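Local coordinates for protein cytidylyltransferase (Leptospira borgpetersenii serovar Hardjo-bovis, PDB 6OEW) that probably transfers a cytidylyl group from CTP to an acceptor, as a magnesium-dependent nucleotidyltransferase, at residues Ile162-Pro166 with Tyr167-His171; Thr36-Gly39 with Phe40-Arg44. All blocks are in the same frame, centred on the assembly; numbering follows the deposited sequence.

Contact 1: residues Ile162-Pro166 with Tyr167-His171; sequences ICRLP and YEREH
E168 sends CG anti to its carbonyl carbon (chi1 -71°) and then runs extended, which brings its carboxylate back to the backbone of the preceding loop, at L165 N, while R169 starts on the same side of its backbone but bends twice on the way to C163. Together they form the N-terminal cap of helix 166-171, with L165 at the N-cap position. E168 OE1 accepts from L165 N at 3.2 Å, one half of a capping box; leucine has no polar side chain to make the other half. The donor comes to the anti side of the carboxylate and lies well out of its plane, so this is a rather long, skewed bond. A water bridges R164 N and the same oxygen: it donates to E168 OE1 at 2.8 Å and accepts from R164 N. The carboxylate also rests on C163, whose CB lies 3.3 Å from E168 OE1, and Y175 of helix 174-178 packs against C163 and E168.

The first turn of the helix has R169 N bonded to L165 O at 3.0 Å and E170 N to P166 O. R169 is held at several points: D160 and D85 form salt bridges to NH2 and NE, which probably makes it tolerable that R164 NH1 lies 3.8 Å from R169 NH1, the two guanidinium planes turned 35° apart. The two arginines run side by side in the same direction. R169 also holds the loop backbone: its NH1 reaches C163 O at 3.0 Å, nearly straight at 167°, lying in the carbonyl plane with the oxygen at the edge of the guanidinium.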
loop_
_atom_site.group_PDB
_atom_site.type_symbol
_atom_site.label_atom_id
_atom_site.label_comp_id
_atom_site.label_asym_id
_atom_site.label_seq_id
_atom_site.Cartn_x
_atom_site.Cartn_y
_atom_site.Cartn_z
ATOM N N ILE A 162 -1.936 7.204 -22.114
ATOM C CA ILE A 162 -1.037 6.335 -22.870
ATOM C C ILE A 162 -1.528 4.886 -22.874
ATOM O O ILE A 162 -1.494 4.216 -23.906
ATOM C CB ILE A 162 0.382 6.424 -22.278
ATOM C CG1 ILE A 162 1.096 7.694 -22.704
ATOM C CG2 ILE A 162 1.220 5.199 -22.642
ATOM C CD1 ILE A 162 2.441 7.804 -22.032
ATOM N N CYS A 163 -1.931 4.365 -21.718
ATOM C CA CYS A 163 -2.060 2.920 -21.526
ATOM C C CYS A 163 -3.440 2.407 -21.909
ATOM O O CYS A 163 -4.455 2.868 -21.376
ATOM C CB CYS A 163 -1.776 2.544 -20.082
ATOM S SG CYS A 163 -0.128 2.992 -19.564
ATOM N N ARG A 164 -3.454 1.410 -22.796
ATOM C CA ARG A 164 -4.668 0.761 -23.248
ATOM C C ARG A 164 -4.735 -0.712 -22.874
ATOM O O ARG A 164 -5.810 -1.304 -22.966
ATOM C CB ARG A 164 -4.806 0.888 -24.773
ATOM C CG ARG A 164 -4.883 2.319 -25.306
ATOM C CD ARG A 164 -6.289 2.907 -25.212
ATOM N NE ARG A 164 -6.433 3.758 -24.037
ATOM C CZ ARG A 164 -6.014 5.021 -23.979
ATOM N NH1 ARG A 164 -6.176 5.729 -22.867
ATOM N NH2 ARG A 164 -5.429 5.578 -25.031
ATOM N N LEU A 165 -3.641 -1.311 -22.459
ATOM C CA LEU A 165 -3.665 -2.730 -22.161
ATOM C C LEU A 165 -4.344 -2.982 -20.817
ATOM O O LEU A 165 -4.185 -2.199 -19.875
ATOM C CB LEU A 165 -2.249 -3.303 -22.151
ATOM C CG LEU A 165 -1.613 -3.467 -23.541
ATOM C CD1 LEU A 165 -0.157 -3.872 -23.411
ATOM C CD2 LEU A 165 -2.372 -4.491 -24.393
ATOM N N PRO A 166 -5.124 -4.056 -20.712
ATOM C CA PRO A 166 -5.789 -4.344 -19.433
ATOM C C PRO A 166 -4.813 -4.541 -18.284
ATOM O O PRO A 166 -5.079 -4.085 -17.166
ATOM C CB PRO A 166 -6.595 -5.616 -19.758
ATOM C CG PRO A 166 -6.857 -5.508 -21.236
ATOM C CD PRO A 166 -5.612 -4.920 -21.806
ATOM N N TYR A 167 -3.681 -5.205 -18.523
ATOM C CA TYR A 167 -2.669 -5.322 -17.478
ATOM C C TYR A 167 -2.218 -3.942 -16.980
ATOM O O TYR A 167 -2.022 -3.743 -15.775
ATOM C CB TYR A 167 -1.482 -6.121 -18.010
ATOM C CG TYR A 167 -0.401 -6.418 -17.001
ATOM C CD1 TYR A 167 -0.537 -7.461 -16.090
ATOM C CD2 TYR A 167 0.773 -5.671 -16.971
ATOM C CE1 TYR A 167 0.462 -7.736 -15.156
ATOM C CE2 TYR A 167 1.775 -5.956 -16.059
ATOM C CZ TYR A 167 1.613 -6.996 -15.158
ATOM O OH TYR A 167 2.609 -7.273 -14.246
ATOM N N GLU A 168 -2.064 -2.978 -17.893
ATOM C CA GLU A 168 -1.641 -1.633 -17.500
ATOM C C GLU A 168 -2.728 -0.914 -16.706
ATOM O O GLU A 168 -2.441 -0.251 -15.699
ATOM C CB GLU A 168 -1.271 -0.819 -18.741
ATOM C CG GLU A 168 -0.003 -1.256 -19.412
ATOM C CD GLU A 168 0.199 -0.614 -20.775
ATOM O OE1 GLU A 168 -0.798 -0.244 -21.440
ATOM O OE2 GLU A 168 1.362 -0.488 -21.198
ATOM N N ARG A 169 -3.982 -1.004 -17.164
ATOM C CA ARG A 169 -5.089 -0.353 -16.467
ATOM C C ARG A 169 -5.296 -0.936 -15.073
ATOM O O ARG A 169 -5.699 -0.217 -14.147
ATOM C CB ARG A 169 -6.385 -0.488 -17.282
ATOM C CG ARG A 169 -6.298 -0.078 -18.755
ATOM C CD ARG A 169 -5.986 1.411 -18.955
ATOM N NE ARG A 169 -6.885 2.309 -18.229
ATOM C CZ ARG A 169 -6.958 3.631 -18.424
ATOM N NH1 ARG A 169 -6.201 4.230 -19.350
ATOM N NH2 ARG A 169 -7.802 4.358 -17.699
ATOM N N GLU A 170 -5.032 -2.231 -14.904
ATOM C CA GLU A 170 -5.251 -2.858 -13.605
ATOM C C GLU A 170 -4.132 -2.556 -12.615
ATOM O O GLU A 170 -4.401 -2.355 -11.421
ATOM C CB GLU A 170 -5.441 -4.383 -13.778
ATOM C CG GLU A 170 -5.327 -5.143 -12.441
ATOM C CD GLU A 170 -5.651 -6.633 -12.534
ATOM O OE1 GLU A 170 -5.736 -7.176 -13.657
ATOM O OE2 GLU A 170 -5.819 -7.257 -11.462
ATOM N N HIS A 171 -2.879 -2.468 -13.078
ATOM C CA HIS A 171 -1.754 -2.341 -12.160
ATOM C C HIS A 171 -1.162 -0.947 -12.093
ATOM O O HIS A 171 -0.357 -0.686 -11.191
ATOM C CB HIS A 171 -0.672 -3.349 -12.527
ATOM C CG HIS A 171 -1.129 -4.755 -12.327
ATOM N ND1 HIS A 171 -1.324 -5.287 -11.071
ATOM C CD2 HIS A 171 -1.530 -5.703 -13.211
ATOM C CE1 HIS A 171 -1.774 -6.525 -11.192
ATOM N NE2 HIS A 171 -1.908 -6.799 -12.479
HETATM O O HOH W 1 -0.997 0.607 -24.082
#

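Contact 2: residues Thr36-Gly39 with Phe40-Arg44; sequences TILG and FMLER. With EDO (1,2-ethanediol), chain D.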
loop_
_atom_site.group_PDB
_atom_site.type_symbol
_atom_site.label_atom_id
_atom_site.label_comp_id
_atom_site.label_asym_id
_atom_site.label_seq_id
_atom_site.Cartn_x
_atom_site.Cartn_y
_atom_site.Cartn_z
ATOM N N THR A 36 -9.797 -6.000 11.854
ATOM C CA THR A 36 -9.646 -6.729 10.601
ATOM C C THR A 36 -8.291 -6.417 9.976
ATOM O O THR A 36 -7.582 -5.484 10.385
ATOM C CB THR A 36 -10.766 -6.354 9.623
ATOM O OG1 THR A 36 -10.667 -4.942 9.345
ATOM C CG2 THR A 36 -12.145 -6.679 10.224
ATOM N N ILE A 37 -7.933 -7.196 8.950
ATOM C CA ILE A 37 -6.688 -6.921 8.220
ATOM C C ILE A 37 -6.664 -5.472 7.727
ATOM O O ILE A 37 -5.709 -4.726 7.981
ATOM C CB ILE A 37 -6.517 -7.914 7.054
ATOM C CG1 ILE A 37 -6.042 -9.279 7.583
ATOM C CG2 ILE A 37 -5.579 -7.358 6.012
ATOM C CD1 ILE A 37 -4.569 -9.314 7.933
ATOM N N LEU A 38 -7.722 -5.048 7.038
ATOM C CA LEU A 38 -7.754 -3.681 6.519
ATOM C C LEU A 38 -7.861 -2.656 7.643
ATOM O O LEU A 38 -7.211 -1.601 7.587
ATOM C CB LEU A 38 -8.909 -3.512 5.529
ATOM C CG LEU A 38 -9.049 -2.118 4.881
ATOM C CD1 LEU A 38 -7.739 -1.607 4.246
ATOM C CD2 LEU A 38 -10.145 -2.140 3.832
ATOM N N GLY A 39 -8.660 -2.938 8.679
ATOM C CA GLY A 39 -8.744 -2.002 9.801
ATOM C C GLY A 39 -7.409 -1.793 10.503
ATOM O O GLY A 39 -7.057 -0.669 10.889
ATOM N N PHE A 40 -6.648 -2.872 10.680
ATOM C CA PHE A 40 -5.304 -2.768 11.237
ATOM C C PHE A 40 -4.435 -1.821 10.419
ATOM O O PHE A 40 -3.702 -0.989 10.980
ATOM C CB PHE A 40 -4.677 -4.162 11.283
ATOM C CG PHE A 40 -3.577 -4.298 12.283
ATOM C CD1 PHE A 40 -3.813 -4.927 13.503
ATOM C CD2 PHE A 40 -2.307 -3.802 12.017
ATOM C CE1 PHE A 40 -2.804 -5.071 14.441
ATOM C CE2 PHE A 40 -1.284 -3.940 12.971
ATOM C CZ PHE A 40 -1.538 -4.562 14.177
ATOM N N MET A 41 -4.479 -1.958 9.094
ATOM C CA MET A 41 -3.718 -1.080 8.209
ATOM C C MET A 41 -4.114 0.380 8.400
ATOM O O MET A 41 -3.253 1.263 8.514
ATOM C CB MET A 41 -3.929 -1.500 6.758
ATOM C CG MET A 41 -2.962 -0.827 5.785
ATOM S SD MET A 41 -3.393 -1.244 4.084
ATOM C CE MET A 41 -2.119 -0.312 3.198
ATOM N N LEU A 42 -5.417 0.647 8.438
ATOM C CA LEU A 42 -5.890 2.011 8.614
ATOM C C LEU A 42 -5.424 2.581 9.951
ATOM O O LEU A 42 -4.998 3.737 10.020
ATOM C CB LEU A 42 -7.413 2.047 8.483
ATOM C CG LEU A 42 -7.972 1.679 7.094
ATOM C CD1 LEU A 42 -9.491 1.733 7.082
ATOM C CD2 LEU A 42 -7.421 2.613 6.019
ATOM N N GLU A 43 -5.453 1.774 11.015
ATOM C CA GLU A 43 -4.962 2.251 12.309
ATOM C C GLU A 43 -3.475 2.595 12.251
ATOM O O GLU A 43 -3.037 3.578 12.864
ATOM C CB GLU A 43 -5.226 1.212 13.396
ATOM C CG GLU A 43 -6.689 1.078 13.745
ATOM C CD GLU A 43 -6.902 0.288 15.007
ATOM O OE1 GLU A 43 -6.174 0.512 15.992
ATOM O OE2 GLU A 43 -7.792 -0.579 15.007
ATOM N N ARG A 44 -2.686 1.809 11.507
ATOM C CA ARG A 44 -1.266 2.117 11.354
ATOM C C ARG A 44 -1.049 3.398 10.554
ATOM O O ARG A 44 -0.121 4.169 10.839
ATOM C CB ARG A 44 -0.553 0.929 10.712
ATOM C CG ARG A 44 -0.348 -0.196 11.729
ATOM C CD ARG A 44 0.378 -1.394 11.152
ATOM N NE ARG A 44 1.754 -1.110 10.727
ATOM C CZ ARG A 44 2.805 -1.014 11.538
ATOM N NH1 ARG A 44 2.679 -1.135 12.858
ATOM N NH2 ARG A 44 4.008 -0.792 11.022
HETATM C C1 EDO D . 3.666 3.430 13.158
HETATM O O1 EDO D . 4.149 4.668 12.610
HETATM C C2 EDO D . 3.311 2.440 12.042
HETATM O O2 EDO D . 2.416 3.063 11.107
#
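T36 takes two backbone N-H groups at once, F40 N on its carbonyl O and G39 N on its hydroxyl, the N-cap that starts helix 37-45. T36 O to F40 N is 2.8 Å and T36 OG1 to G39 N is 2.9 Å; G39 has no side chain to crowd that hydroxyl. The torsion of T36 puts OG1 beside the carbonyl carbon and CG2 anti to it (chi1 61°). M41, L42 and E43 continue the i to i+4 pattern from I37, L38 and G39.

The side chains spread to different neighbours. L38 carries CD1 to 4.4 Å from both M41 SD and L42 CG, a loose apolar contact along one flank. F40 takes CG anti to its backbone N (chi1 -157°), turning the ring away from the first turn to meet F32 edge-to-face, while M41 and L42 lean on I15 of strand 11-16 of the main sheet and L38 on I70 of helix 65-73. E43 OE1 makes a salt bridge to K220, and R44, bent at chi3, donates from NE and NH1 to I112 O and F222 O, with the F222 ring in cation-pi contact. A 1,2-ethanediol, probably from the crystallisation liquor, donates from O2 to R44 O at 2.8 Å and sits over one face of the guanidinium, its C2 3.5 Å from R44 CZ.

Overall arrangement
Contact 2 comes first along the chain, in helix 37-45, which follows strand 35-36 and packs on strand 11-16 of the seven-stranded mixed sheet; contact 1 comes much later, at the turn from helix 153-162 into helix 166-171. Both belong to the same cytidylyltransferase fold of GT-A type, but lie on opposite sides of the chain's centre, their centres 28 Å apart and their nearest atoms about 15 Å, without touching. Contact 2 is buried and contact 1 lies at the surface. Both come near the magnesium region without entering it: the I37 side chain is about 7 Å, and that of E170 about 10 Å, from the side chain of D108, a magnesium-binding residue.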